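Side-chain contacts in DUF269-containing protein (Cyanothece sp. ATCC 51142, PDB 3NJ2), which is of unknown function but is associated with nitrogen fixation in this cyanobacterium and belongs to the DUF269 family: residues R45-Y50 against I89-R94; L60-Y65 against E148-Q153; G79-T84 against V112-E117; A98-E103 against L129-R134. One frame throughout, in Å; residues are numbered along the deposited sequence.

Contact 1: residues R45-Y50 against I89-R94; sequences RAYDHY and ILCYFR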
loop_
_atom_site.group_PDB
_atom_site.type_symbol
_atom_site.label_atom_id
_atom_site.label_comp_id
_atom_site.label_asym_id
_atom_site.label_seq_id
_atom_site.Cartn_x
_atom_site.Cartn_y
_atom_site.Cartn_z
ATOM N N ARG B 45 -9.536 -2.599 -19.574
ATOM C CA ARG B 45 -9.932 -3.817 -20.326
ATOM C C ARG B 45 -9.297 -5.069 -19.804
ATOM O O ARG B 45 -9.832 -6.194 -19.933
ATOM C CB ARG B 45 -9.612 -3.650 -21.815
ATOM C CG ARG B 45 -10.466 -2.478 -22.481
ATOM C CD ARG B 45 -10.277 -2.467 -24.006
ATOM N NE ARG B 45 -10.941 -1.426 -24.820
ATOM C CZ ARG B 45 -12.246 -1.406 -25.106
ATOM N NH1 ARG B 45 -13.004 -2.420 -24.711
ATOM N NH2 ARG B 45 -12.724 -0.374 -25.744
ATOM N N ALA B 46 -8.119 -4.914 -19.219
ATOM C CA ALA B 46 -7.368 -6.059 -18.715
ATOM C C ALA B 46 -7.984 -6.580 -17.408
ATOM O O ALA B 46 -7.717 -7.709 -17.021
ATOM C CB ALA B 46 -5.898 -5.613 -18.499
ATOM N N TYR B 47 -8.787 -5.753 -16.732
ATOM C CA TYR B 47 -9.342 -6.097 -15.427
ATOM C C TYR B 47 -10.853 -6.183 -15.459
ATOM O O TYR B 47 -11.588 -5.541 -14.684
ATOM C CB TYR B 47 -8.774 -5.179 -14.311
ATOM C CG TYR B 47 -7.280 -5.406 -14.091
ATOM C CD1 TYR B 47 -6.808 -6.440 -13.261
ATOM C CD2 TYR B 47 -6.329 -4.575 -14.694
ATOM C CE1 TYR B 47 -5.461 -6.627 -13.048
ATOM C CE2 TYR B 47 -4.960 -4.760 -14.527
ATOM C CZ TYR B 47 -4.517 -5.809 -13.690
ATOM O OH TYR B 47 -3.161 -5.986 -13.539
ATOM N N ASP B 48 -11.313 -6.958 -16.420
ATOM C CA ASP B 48 -12.712 -7.028 -16.786
ATOM C C ASP B 48 -13.136 -8.484 -16.720
ATOM O O ASP B 48 -13.066 -9.196 -17.743
ATOM C CB ASP B 48 -12.850 -6.493 -18.222
ATOM C CG ASP B 48 -14.293 -6.468 -18.729
ATOM O OD1 ASP B 48 -15.242 -6.737 -17.981
ATOM O OD2 ASP B 48 -14.477 -6.134 -19.910
ATOM N N HIS B 49 -13.586 -8.901 -15.527
ATOM C CA HIS B 49 -13.920 -10.285 -15.268
ATOM C C HIS B 49 -14.913 -10.820 -16.297
ATOM O O HIS B 49 -14.608 -11.774 -17.018
ATOM C CB HIS B 49 -14.422 -10.499 -13.819
ATOM C CG HIS B 49 -14.939 -11.889 -13.565
ATOM N ND1 HIS B 49 -16.242 -12.144 -13.172
ATOM C CD2 HIS B 49 -14.337 -13.100 -13.684
ATOM C CE1 HIS B 49 -16.413 -13.451 -13.048
ATOM N NE2 HIS B 49 -15.270 -14.053 -13.347
ATOM N N TYR B 50 -16.076 -10.176 -16.397
ATOM C CA TYR B 50 -17.138 -10.656 -17.312
ATOM C C TYR B 50 -16.953 -10.311 -18.813
ATOM O O TYR B 50 -17.767 -10.745 -19.646
ATOM C CB TYR B 50 -18.533 -10.177 -16.884
ATOM C CG TYR B 50 -18.673 -9.863 -15.416
ATOM C CD1 TYR B 50 -19.015 -10.861 -14.484
ATOM C CD2 TYR B 50 -18.431 -8.564 -14.950
ATOM C CE1 TYR B 50 -19.116 -10.561 -13.126
ATOM C CE2 TYR B 50 -18.527 -8.258 -13.607
ATOM C CZ TYR B 50 -18.869 -9.255 -12.710
ATOM O OH TYR B 50 -18.964 -8.924 -11.399
ATOM N N ILE B 89 -9.507 3.468 -9.415
ATOM C CA ILE B 89 -8.313 4.132 -8.932
ATOM C C ILE B 89 -7.122 3.185 -9.127
ATOM O O ILE B 89 -6.053 3.721 -9.553
ATOM C CB ILE B 89 -8.444 4.354 -7.415
ATOM C CG1 ILE B 89 -9.637 5.198 -7.132
ATOM C CG2 ILE B 89 -7.133 5.030 -6.831
ATOM C CD1 ILE B 89 -9.969 5.373 -5.641
ATOM N N LEU B 90 -7.217 1.851 -8.923
ATOM C CA LEU B 90 -6.092 0.938 -9.184
ATOM C C LEU B 90 -5.685 1.002 -10.655
ATOM O O LEU B 90 -4.484 1.143 -10.944
ATOM C CB LEU B 90 -6.519 -0.460 -8.771
ATOM C CG LEU B 90 -5.530 -1.537 -8.414
ATOM C CD1 LEU B 90 -4.397 -1.007 -7.528
ATOM C CD2 LEU B 90 -6.370 -2.552 -7.630
ATOM N N CYS B 91 -6.665 1.083 -11.551
ATOM C CA CYS B 91 -6.331 1.108 -12.971
ATOM C C CYS B 91 -5.659 2.377 -13.420
ATOM O O CYS B 91 -4.704 2.335 -14.242
ATOM C CB CYS B 91 -7.562 0.853 -13.839
ATOM S SG CYS B 91 -8.059 -0.953 -13.817
ATOM N N TYR B 92 -6.041 3.507 -12.818
ATOM C CA TYR B 92 -5.369 4.794 -13.013
ATOM C C TYR B 92 -3.922 4.706 -12.636
ATOM O O TYR B 92 -3.002 5.037 -13.466
ATOM C CB TYR B 92 -6.110 5.867 -12.182
ATOM C CG TYR B 92 -5.552 7.250 -12.265
ATOM C CD1 TYR B 92 -5.798 8.078 -13.397
ATOM C CD2 TYR B 92 -4.827 7.778 -11.215
ATOM C CE1 TYR B 92 -5.318 9.405 -13.469
ATOM C CE2 TYR B 92 -4.407 9.080 -11.266
ATOM C CZ TYR B 92 -4.645 9.874 -12.404
ATOM O OH TYR B 92 -4.146 11.142 -12.441
ATOM N N PHE B 93 -3.637 4.182 -11.448
ATOM C CA PHE B 93 -2.230 4.079 -11.031
ATOM C C PHE B 93 -1.446 3.028 -11.797
ATOM O O PHE B 93 -0.242 3.200 -11.984
ATOM C CB PHE B 93 -2.083 4.068 -9.496
ATOM C CG PHE B 93 -2.447 5.423 -8.901
ATOM C CD1 PHE B 93 -1.498 6.442 -8.955
ATOM C CD2 PHE B 93 -3.721 5.663 -8.274
ATOM C CE1 PHE B 93 -1.860 7.640 -8.510
ATOM C CE2 PHE B 93 -4.078 6.926 -7.840
ATOM C CZ PHE B 93 -3.122 7.920 -7.955
ATOM N N ARG B 94 -2.135 1.930 -12.184
ATOM C CA ARG B 94 -1.449 0.921 -13.049
ATOM C C ARG B 94 -1.144 1.493 -14.407
ATOM O O ARG B 94 -0.108 1.066 -15.050
ATOM C CB ARG B 94 -2.367 -0.274 -13.257
ATOM C CG ARG B 94 -2.401 -1.200 -11.963
ATOM C CD ARG B 94 -3.637 -2.129 -12.111
ATOM N NE ARG B 94 -3.631 -3.095 -11.013
ATOM C CZ ARG B 94 -4.698 -3.793 -10.602
ATOM N NH1 ARG B 94 -5.906 -3.618 -11.164
ATOM N NH2 ARG B 94 -4.559 -4.608 -9.575
#

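Contact 2: residues L60-Y65 against E148-Q153; sequences LVIAPY and EKLNDQ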
loop_
_atom_site.group_PDB
_atom_site.type_symbol
_atom_site.label_atom_id
_atom_site.label_comp_id
_atom_site.label_asym_id
_atom_site.label_seq_id
_atom_site.Cartn_x
_atom_site.Cartn_y
_atom_site.Cartn_z
ATOM N N LEU B 60 -16.257 5.049 -24.215
ATOM C CA LEU B 60 -17.249 4.604 -23.249
ATOM C C LEU B 60 -16.594 3.956 -22.030
ATOM O O LEU B 60 -17.056 4.114 -20.836
ATOM C CB LEU B 60 -18.202 3.602 -23.893
ATOM C CG LEU B 60 -19.482 3.364 -23.144
ATOM C CD1 LEU B 60 -20.226 4.645 -22.629
ATOM C CD2 LEU B 60 -20.451 2.442 -24.011
ATOM N N VAL B 61 -15.532 3.212 -22.279
ATOM C CA VAL B 61 -14.800 2.500 -21.246
ATOM C C VAL B 61 -14.206 3.437 -20.185
ATOM O O VAL B 61 -14.308 3.102 -18.957
ATOM C CB VAL B 61 -13.809 1.477 -21.874
ATOM C CG1 VAL B 61 -12.833 0.946 -20.801
ATOM C CG2 VAL B 61 -14.634 0.327 -22.522
ATOM N N ILE B 62 -13.781 4.617 -20.630
ATOM C CA ILE B 62 -13.072 5.547 -19.744
ATOM C C ILE B 62 -14.098 6.568 -19.175
ATOM O O ILE B 62 -13.723 7.341 -18.313
ATOM C CB ILE B 62 -12.100 6.459 -20.461
ATOM C CG1 ILE B 62 -11.205 5.798 -21.472
ATOM C CG2 ILE B 62 -11.156 7.123 -19.444
ATOM C CD1 ILE B 62 -10.058 6.842 -21.840
ATOM N N ALA B 63 -15.315 6.676 -19.741
ATOM C CA ALA B 63 -16.228 7.745 -19.319
ATOM C C ALA B 63 -16.505 7.794 -17.823
ATOM O O ALA B 63 -16.695 8.909 -17.344
ATOM C CB ALA B 63 -17.654 7.612 -20.055
ATOM N N PRO B 64 -16.472 6.632 -17.155
ATOM C CA PRO B 64 -16.737 6.745 -15.674
ATOM C C PRO B 64 -15.699 7.523 -14.873
ATOM O O PRO B 64 -15.984 7.804 -13.667
ATOM C CB PRO B 64 -16.731 5.286 -15.189
ATOM C CG PRO B 64 -17.285 4.565 -16.412
ATOM C CD PRO B 64 -16.445 5.200 -17.550
ATOM N N TYR B 65 -14.559 7.802 -15.458
ATOM C CA TYR B 65 -13.523 8.671 -14.810
ATOM C C TYR B 65 -13.881 10.132 -14.854
ATOM O O TYR B 65 -13.195 10.947 -14.207
ATOM C CB TYR B 65 -12.174 8.466 -15.537
ATOM C CG TYR B 65 -11.495 7.169 -15.182
ATOM C CD1 TYR B 65 -11.783 5.979 -15.877
ATOM C CD2 TYR B 65 -10.592 7.099 -14.118
ATOM C CE1 TYR B 65 -11.161 4.785 -15.541
ATOM C CE2 TYR B 65 -9.999 5.951 -13.764
ATOM C CZ TYR B 65 -10.284 4.754 -14.448
ATOM O OH TYR B 65 -9.634 3.595 -14.074
ATOM N N GLU B 148 -9.637 16.126 -20.584
ATOM C CA GLU B 148 -8.376 16.899 -20.543
ATOM C C GLU B 148 -7.737 16.880 -19.186
ATOM O O GLU B 148 -6.517 16.703 -19.090
ATOM C CB GLU B 148 -8.593 18.360 -20.955
ATOM C CG GLU B 148 -8.808 18.515 -22.430
ATOM C CD GLU B 148 -10.247 18.212 -22.925
ATOM O OE1 GLU B 148 -11.230 17.987 -22.135
ATOM O OE2 GLU B 148 -10.366 18.176 -24.179
ATOM N N LYS B 149 -8.534 17.081 -18.133
ATOM C CA LYS B 149 -7.945 17.089 -16.768
ATOM C C LYS B 149 -7.473 15.702 -16.372
ATOM O O LYS B 149 -6.441 15.547 -15.730
ATOM C CB LYS B 149 -8.906 17.631 -15.728
ATOM C CG LYS B 149 -9.212 19.139 -15.935
ATOM C CD LYS B 149 -9.877 19.653 -14.687
ATOM C CE LYS B 149 -10.169 21.142 -14.788
ATOM N NZ LYS B 149 -8.885 21.792 -15.215
ATOM N N LEU B 150 -8.243 14.685 -16.760
ATOM C CA LEU B 150 -7.770 13.271 -16.535
ATOM C C LEU B 150 -6.425 13.030 -17.259
ATOM O O LEU B 150 -5.475 12.472 -16.655
ATOM C CB LEU B 150 -8.866 12.352 -17.132
ATOM C CG LEU B 150 -8.458 10.841 -17.208
ATOM C CD1 LEU B 150 -8.157 10.243 -15.840
ATOM C CD2 LEU B 150 -9.572 10.047 -17.838
ATOM N N ASN B 151 -6.368 13.418 -18.520
ATOM C CA ASN B 151 -5.225 13.103 -19.302
ATOM C C ASN B 151 -4.002 13.877 -18.754
ATOM O O ASN B 151 -2.926 13.317 -18.594
ATOM C CB ASN B 151 -5.445 13.504 -20.752
ATOM C CG ASN B 151 -4.240 13.236 -21.542
ATOM O OD1 ASN B 151 -3.770 12.105 -21.536
ATOM N ND2 ASN B 151 -3.722 14.240 -22.261
ATOM N N ASP B 152 -4.236 15.145 -18.399
ATOM C CA ASP B 152 -3.112 15.957 -17.978
ATOM C C ASP B 152 -2.597 15.485 -16.612
ATOM O O ASP B 152 -1.357 15.413 -16.380
ATOM C CB ASP B 152 -3.489 17.422 -17.846
ATOM C CG ASP B 152 -3.805 18.112 -19.209
ATOM O OD1 ASP B 152 -3.481 17.584 -20.304
ATOM O OD2 ASP B 152 -4.425 19.199 -19.145
ATOM N N GLN B 153 -3.501 15.152 -15.665
ATOM C CA GLN B 153 -3.014 14.661 -14.386
ATOM C C GLN B 153 -2.318 13.319 -14.456
ATOM O O GLN B 153 -1.250 13.158 -13.844
ATOM C CB GLN B 153 -4.115 14.613 -13.348
ATOM C CG GLN B 153 -4.630 15.976 -13.129
ATOM C CD GLN B 153 -5.792 16.058 -12.189
ATOM O OE1 GLN B 153 -5.961 15.211 -11.276
ATOM N NE2 GLN B 153 -6.632 17.088 -12.411
#

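Contact 3: residues G79-T84 against V112-E117; sequences GDIDPT and VDLNHE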
loop_
_atom_site.group_PDB
_atom_site.type_symbol
_atom_site.label_atom_id
_atom_site.label_comp_id
_atom_site.label_asym_id
_atom_site.label_seq_id
_atom_site.Cartn_x
_atom_site.Cartn_y
_atom_site.Cartn_z
ATOM N N GLY B 79 -20.375 4.397 2.419
ATOM C CA GLY B 79 -19.796 3.014 2.382
ATOM C C GLY B 79 -18.319 2.913 2.765
ATOM O O GLY B 79 -17.674 3.947 2.972
ATOM N N ASP B 80 -17.807 1.691 2.959
ATOM C CA ASP B 80 -16.488 1.343 2.418
ATOM C C ASP B 80 -16.564 1.743 0.964
ATOM O O ASP B 80 -17.663 1.884 0.409
ATOM C CB ASP B 80 -16.217 -0.193 2.503
ATOM C CG ASP B 80 -15.399 -0.609 3.744
ATOM O OD1 ASP B 80 -15.333 0.173 4.727
ATOM O OD2 ASP B 80 -14.829 -1.755 3.727
ATOM N N ILE B 81 -15.409 1.936 0.334
ATOM C CA ILE B 81 -15.474 2.373 -1.051
ATOM C C ILE B 81 -16.086 1.287 -1.955
ATOM O O ILE B 81 -15.743 0.119 -1.780
ATOM C CB ILE B 81 -14.063 2.753 -1.539
ATOM C CG1 ILE B 81 -14.139 3.372 -2.949
ATOM C CG2 ILE B 81 -13.056 1.555 -1.479
ATOM C CD1 ILE B 81 -12.802 3.952 -3.443
ATOM N N ASP B 82 -16.973 1.686 -2.890
ATOM C CA ASP B 82 -17.398 0.701 -3.910
ATOM C C ASP B 82 -16.177 -0.035 -4.577
ATOM O O ASP B 82 -15.208 0.650 -5.022
ATOM C CB ASP B 82 -18.228 1.340 -4.975
ATOM C CG ASP B 82 -18.578 0.351 -6.007
ATOM O OD1 ASP B 82 -19.365 -0.588 -5.689
ATOM O OD2 ASP B 82 -18.003 0.479 -7.097
ATOM N N PRO B 83 -16.190 -1.388 -4.651
ATOM C CA PRO B 83 -15.038 -2.032 -5.281
ATOM C C PRO B 83 -14.817 -1.628 -6.719
ATOM O O PRO B 83 -13.683 -1.764 -7.144
ATOM C CB PRO B 83 -15.374 -3.540 -5.249
ATOM C CG PRO B 83 -16.074 -3.687 -3.896
ATOM C CD PRO B 83 -16.940 -2.369 -3.821
ATOM N N THR B 84 -15.858 -1.232 -7.470
ATOM C CA THR B 84 -15.636 -0.754 -8.852
ATOM C C THR B 84 -14.839 0.569 -8.884
ATOM O O THR B 84 -13.949 0.778 -9.747
ATOM C CB THR B 84 -16.940 -0.655 -9.619
ATOM O OG1 THR B 84 -17.464 -1.984 -9.719
ATOM C CG2 THR B 84 -16.742 -0.038 -10.969
ATOM N N VAL B 112 -2.912 0.375 -3.993
ATOM C CA VAL B 112 -3.885 1.395 -3.555
ATOM C C VAL B 112 -4.484 0.936 -2.213
ATOM O O VAL B 112 -5.135 -0.141 -2.125
ATOM C CB VAL B 112 -4.956 1.734 -4.627
ATOM C CG1 VAL B 112 -6.040 2.646 -4.044
ATOM C CG2 VAL B 112 -4.315 2.295 -5.929
ATOM N N ASP B 113 -4.152 1.649 -1.150
ATOM C CA ASP B 113 -4.615 1.250 0.147
ATOM C C ASP B 113 -5.572 2.350 0.666
ATOM O O ASP B 113 -5.207 3.518 0.775
ATOM C CB ASP B 113 -3.455 1.150 1.090
ATOM C CG ASP B 113 -3.848 0.625 2.486
ATOM O OD1 ASP B 113 -4.583 -0.396 2.596
ATOM O OD2 ASP B 113 -3.420 1.164 3.469
ATOM N N LEU B 114 -6.822 1.943 0.895
ATOM C CA LEU B 114 -7.833 2.852 1.426
ATOM C C LEU B 114 -8.536 2.338 2.640
ATOM O O LEU B 114 -8.869 1.142 2.733
ATOM C CB LEU B 114 -8.866 3.223 0.306
ATOM C CG LEU B 114 -8.270 3.968 -0.928
ATOM C CD1 LEU B 114 -9.118 3.937 -2.285
ATOM C CD2 LEU B 114 -7.984 5.490 -0.557
ATOM N N ASN B 115 -8.835 3.239 3.589
ATOM C CA ASN B 115 -9.615 2.876 4.764
ATOM C C ASN B 115 -11.110 3.086 4.494
ATOM O O ASN B 115 -11.536 3.505 3.444
ATOM C CB ASN B 115 -9.080 3.539 6.046
ATOM C CG ASN B 115 -9.340 5.053 6.076
ATOM O OD1 ASN B 115 -10.022 5.596 5.217
ATOM N ND2 ASN B 115 -8.731 5.746 7.042
ATOM N N HIS B 116 -11.931 2.748 5.499
ATOM C CA HIS B 116 -13.353 2.970 5.344
ATOM C C HIS B 116 -13.745 4.463 5.053
ATOM O O HIS B 116 -14.810 4.769 4.487
ATOM C CB HIS B 116 -14.067 2.452 6.599
ATOM C CG HIS B 116 -14.023 3.388 7.759
ATOM N ND1 HIS B 116 -15.067 4.244 8.074
ATOM C CD2 HIS B 116 -13.063 3.603 8.694
ATOM C CE1 HIS B 116 -14.744 4.939 9.151
ATOM N NE2 HIS B 116 -13.526 4.586 9.533
ATOM N N GLU B 117 -12.892 5.421 5.447
ATOM C CA GLU B 117 -13.188 6.830 5.225
ATOM C C GLU B 117 -12.852 7.309 3.848
ATOM O O GLU B 117 -13.038 8.476 3.554
ATOM C CB GLU B 117 -12.404 7.723 6.228
ATOM C CG GLU B 117 -12.538 7.261 7.597
ATOM C CD GLU B 117 -11.479 7.776 8.573
ATOM O OE1 GLU B 117 -10.420 8.341 8.155
ATOM O OE2 GLU B 117 -11.730 7.576 9.801
HETATM O O HOH W 1 -13.036 2.028 1.985
#

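Contact 4: residues A98-E103 against L129-R134; sequences ALIEKE and LMVVSR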
loop_
_atom_site.group_PDB
_atom_site.type_symbol
_atom_site.label_atom_id
_atom_site.label_comp_id
_atom_site.label_asym_id
_atom_site.label_seq_id
_atom_site.Cartn_x
_atom_site.Cartn_y
_atom_site.Cartn_z
ATOM N N ALA B 98 2.484 1.572 -15.856
ATOM C CA ALA B 98 2.870 0.950 -17.162
ATOM C C ALA B 98 3.649 1.880 -18.081
ATOM O O ALA B 98 4.507 1.417 -18.797
ATOM C CB ALA B 98 1.588 0.475 -17.812
ATOM N N LEU B 99 3.355 3.173 -18.092
ATOM C CA LEU B 99 4.069 4.152 -18.881
ATOM C C LEU B 99 5.482 4.379 -18.306
ATOM O O LEU B 99 6.446 4.509 -19.062
ATOM C CB LEU B 99 3.307 5.465 -18.994
ATOM C CG LEU B 99 2.075 5.371 -19.889
ATOM C CD1 LEU B 99 1.055 6.480 -19.430
ATOM C CD2 LEU B 99 2.476 5.313 -21.342
ATOM N N ILE B 100 5.610 4.437 -16.975
ATOM C CA ILE B 100 6.946 4.514 -16.347
ATOM C C ILE B 100 7.777 3.326 -16.785
ATOM O O ILE B 100 8.909 3.503 -17.206
ATOM C CB ILE B 100 6.793 4.635 -14.814
ATOM C CG1 ILE B 100 6.140 5.950 -14.524
ATOM C CG2 ILE B 100 8.219 4.576 -14.175
ATOM C CD1 ILE B 100 5.710 6.013 -13.004
ATOM N N GLU B 101 7.210 2.122 -16.733
ATOM C CA GLU B 101 7.896 0.921 -17.122
ATOM C C GLU B 101 8.251 0.969 -18.615
ATOM O O GLU B 101 9.397 0.661 -18.968
ATOM C CB GLU B 101 6.963 -0.266 -16.779
ATOM C CG GLU B 101 7.615 -1.632 -16.790
ATOM C CD GLU B 101 6.729 -2.710 -16.090
ATOM O OE1 GLU B 101 6.121 -2.556 -14.950
ATOM O OE2 GLU B 101 6.665 -3.812 -16.714
ATOM N N LYS B 102 7.333 1.394 -19.495
ATOM C CA LYS B 102 7.606 1.479 -20.962
ATOM C C LYS B 102 8.760 2.427 -21.259
ATOM O O LYS B 102 9.631 2.157 -22.129
ATOM C CB LYS B 102 6.359 1.987 -21.708
ATOM C CG LYS B 102 5.352 0.897 -21.909
ATOM C CD LYS B 102 4.359 1.321 -22.919
ATOM C CE LYS B 102 3.716 0.085 -23.527
ATOM N NZ LYS B 102 2.336 0.445 -23.896
ATOM N N GLU B 103 8.807 3.569 -20.619
ATOM C CA GLU B 103 9.767 4.602 -21.005
ATOM C C GLU B 103 11.104 4.428 -20.315
ATOM O O GLU B 103 12.112 4.934 -20.800
ATOM C CB GLU B 103 9.162 5.994 -20.684
ATOM C CG GLU B 103 7.906 6.394 -21.493
ATOM C CD GLU B 103 8.245 6.927 -22.880
ATOM O OE1 GLU B 103 8.221 8.174 -23.036
ATOM O OE2 GLU B 103 8.678 6.061 -23.716
ATOM N N LEU B 129 12.703 2.246 -5.235
ATOM C CA LEU B 129 12.428 3.646 -5.516
ATOM C C LEU B 129 10.903 3.868 -5.544
ATOM O O LEU B 129 10.198 3.194 -6.349
ATOM C CB LEU B 129 12.978 4.002 -6.874
ATOM C CG LEU B 129 12.747 5.466 -7.222
ATOM C CD1 LEU B 129 13.453 6.621 -6.339
ATOM C CD2 LEU B 129 13.179 5.482 -8.679
ATOM N N MET B 130 10.400 4.776 -4.709
ATOM C CA MET B 130 9.006 5.225 -4.834
ATOM C C MET B 130 8.809 6.208 -5.943
ATOM O O MET B 130 9.211 7.446 -5.848
ATOM C CB MET B 130 8.600 5.912 -3.532
ATOM C CG MET B 130 8.820 5.171 -2.334
ATOM S SD MET B 130 7.881 3.670 -2.253
ATOM C CE MET B 130 6.135 4.202 -3.041
ATOM N N VAL B 131 8.234 5.735 -7.057
ATOM C CA VAL B 131 7.996 6.621 -8.214
ATOM C C VAL B 131 6.663 7.365 -8.191
ATOM O O VAL B 131 6.567 8.394 -8.889
ATOM C CB VAL B 131 8.238 5.885 -9.599
ATOM C CG1 VAL B 131 9.726 5.491 -9.750
ATOM C CG2 VAL B 131 7.275 4.647 -9.808
ATOM N N VAL B 132 5.663 6.862 -7.425
ATOM C CA VAL B 132 4.436 7.673 -7.150
ATOM C C VAL B 132 4.181 7.392 -5.707
ATOM O O VAL B 132 4.238 6.241 -5.291
ATOM C CB VAL B 132 3.230 7.192 -7.931
ATOM C CG1 VAL B 132 1.948 7.955 -7.438
ATOM C CG2 VAL B 132 3.462 7.404 -9.392
ATOM N N SER B 133 3.931 8.445 -4.907
ATOM C CA SER B 133 3.548 8.201 -3.489
ATOM C C SER B 133 2.524 9.273 -3.137
ATOM O O SER B 133 2.881 10.317 -2.501
ATOM C CB SER B 133 4.717 8.114 -2.507
ATOM O OG SER B 133 5.648 9.132 -2.808
ATOM N N ARG B 134 1.267 8.997 -3.518
ATOM C CA ARG B 134 0.163 9.963 -3.540
ATOM C C ARG B 134 -0.850 9.735 -2.409
ATOM O O ARG B 134 -1.454 8.680 -2.281
ATOM C CB ARG B 134 -0.548 9.886 -4.880
ATOM C CG ARG B 134 -1.510 10.975 -5.066
ATOM C CD ARG B 134 -1.603 11.251 -6.557
ATOM N NE ARG B 134 -2.617 12.266 -6.788
ATOM C CZ ARG B 134 -2.361 13.563 -6.936
ATOM N NH1 ARG B 134 -1.112 14.036 -6.904
ATOM N NH2 ARG B 134 -3.381 14.384 -7.165
#

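Contact 1: residues R45-Y50 against I89-R94
Arg94 lays its guanidinium flat over one face of the Tyr47 ring, the two planes only 15° apart and their centres 4.0 Å from each other. This is a stacked cation-pi pair: Arg94 CZ stands 3.9 Å from the centroid of the Tyr47 ring, and NH1 sits over the middle of the ring. The side chains approach from opposite directions, and the arginine's extended chain (chi2 164°, chi3 174°) runs back past Leu90, one turn earlier on the same helix, laying the head between that leucine and the tyrosine. An alanine in place of Arg94 would take away the cation over the ring and is likely to leave Tyr47 freer to turn. Beside the stack, Cys91 SG comes within 4.1 Å of Tyr47 CD2 in an oblique sulfur-aromatic contact. Cys91 and Arg94 are three residues apart on helix 83-104, so both project from one side of it, and the contact joins that long helix to the loop leaving helix 35-46. A small thiol suits the buried position, whereas a planar cation can lie flat on an aromatic face while both residues stay at the partly exposed surface. Leu90 CG lies over the guanidinium face turned away from Tyr47, leaving the arginine head sandwiched between an aromatic and an aliphatic group. In the next shell, Gln43 of helix 35-46 touches both Cys91 and Arg94, and Tyr65 packs on Cys91.

Contact 2: residues L60-Y65 against E148-Q153
Leu150 gives this contact its largest share of buried surface, and a single methyl, CD2, does most of the touching. It meets Ile62 CG2 at 3.7 Å and Tyr65 CB at 3.8 Å, fitting against the branch of one residue and the base of the other. The leucine's chi1 of 171° swings CG away from its own backbone N and sends the methyls toward both partners. Its second methyl, CD1, lies obliquely to the Tyr65 ring. Branched aliphatic chains suit this buried place because each offers methyls on more than one side: Ile62 CG2 takes Leu150, while its side chain also packs on Val31 and Val41 of two other helices.

Tyr65 CB faces Leu150, but the ring leads away, placing the hydroxyl where it hydrogen-bonds to the carbonyl O of Arg88, so the polar end of a buried aromatic is satisfied. On the leucine's side, Tyr92 and Phe144 add aromatic surface. The backbone bond from Tyr65 N to Ile62 O, 3.0 Å, helps present these two residues together. Such packing of aliphatic and aromatic side chains is typical of the hydrophobic core of a helix-rich domain, here joining helix 58-62 and the 3-10 segment 63-65 to helix 147-167.

Contact 3: residues G79-T84 against V112-E117
Apolar packing between Ile81 and Leu114 forms the inner part of the contact, their terminal CD1 methyls 3.9 Å apart. Ile81 reaches there with CG1 anti to its backbone N (chi1 -173°). Both aliphatic chains also touch Ile89 and Ala139, suiting the inward side of an otherwise exposed site. The polar link is indirect: a water accepts from Ile81 N at 2.9 Å and donates to Asn115 O at 2.6 Å. Here the loop leading into helix 83-104 lies beside the end of strand 109-114, an outermost strand of the three-stranded antiparallel sheet. At the outer edge Asp80 OD1 makes a close non-bonded approach, 3.2 Å, to His116 CB, and the acceptors Gly79 O and His116 O lie 3.3 Å apart without bonding, Gly79 O accepting instead from His140 NE2. Asp82, at the helix N-cap, accepts weakly from Thr84 N and also from Thr85 N, as a short carboxylate can. Asn115 OD1 accepts a weak bond from Glu117 N, closing an Asx turn, and a further one from Phe119 N.

Contact 4: residues A98-E103 against L129-R134
The backbones stay well separated, with the nearest CA atoms, those of Ile100 and Val131, 8.5 Å apart, so side chains alone bridge segment 98-103 of helix 83-104 and the bent strand. Ile100 and Val131 reach toward each other tip to tip, Ile100 CD1 meeting Val131 CG2 at 3.8 Å. The isoleucine's CG1 lies anti to its carbonyl carbon (chi1 -66°), and with chi2 at 169° the chain runs on extended, pushing CD1 out toward the sheet. That same methyl comes to 4.5 Å from Val132 CG2, a looser contact. Two successive valines can face the helix because they form a classic beta bulge: Val131 and Val132 both stand opposite Val124 of the neighbouring strand, interrupting the usual alternation of strand side chains. Beta-branched valine is well suited to strands, and its compact methyls match the longer isoleucine across a buried interface. Val165 of helix 147-167 packs on both Ile100 and Val131, and Cys108, in the loop before strand 109-114, touches the same pair. Helix 83-104 thus lies against strand 129-136 with helix 147-167 alongside, while Met130, next to the bulge, makes backbone hydrogen bonds to the second subunit.

In the fold
From the N terminus, the chain passes through helix 35-46 into 45-50, and contact 1 closes its first loop when helix 83-104 arrives at 89-94. Earlier, 60-65 has opened the longest loop, closed by contact 2 only at 148-153, so contacts 1 and 2 cross. Contact 3 opens at 79-84 and closes at 112-117; it crosses contacts 1 and 4, and both it and contact 4 fall within the span of contact 2. Contact 4 opens at 98-103, after contact 1 has closed, and closes at 129-134. Helix 83-104 serves contacts 1, 3 and 4, tying the N-terminal helices to the sheet, while contact 2 brings in helix 147-167. Phe93 touches Val132 and Arg134, joining contacts 1 and 4.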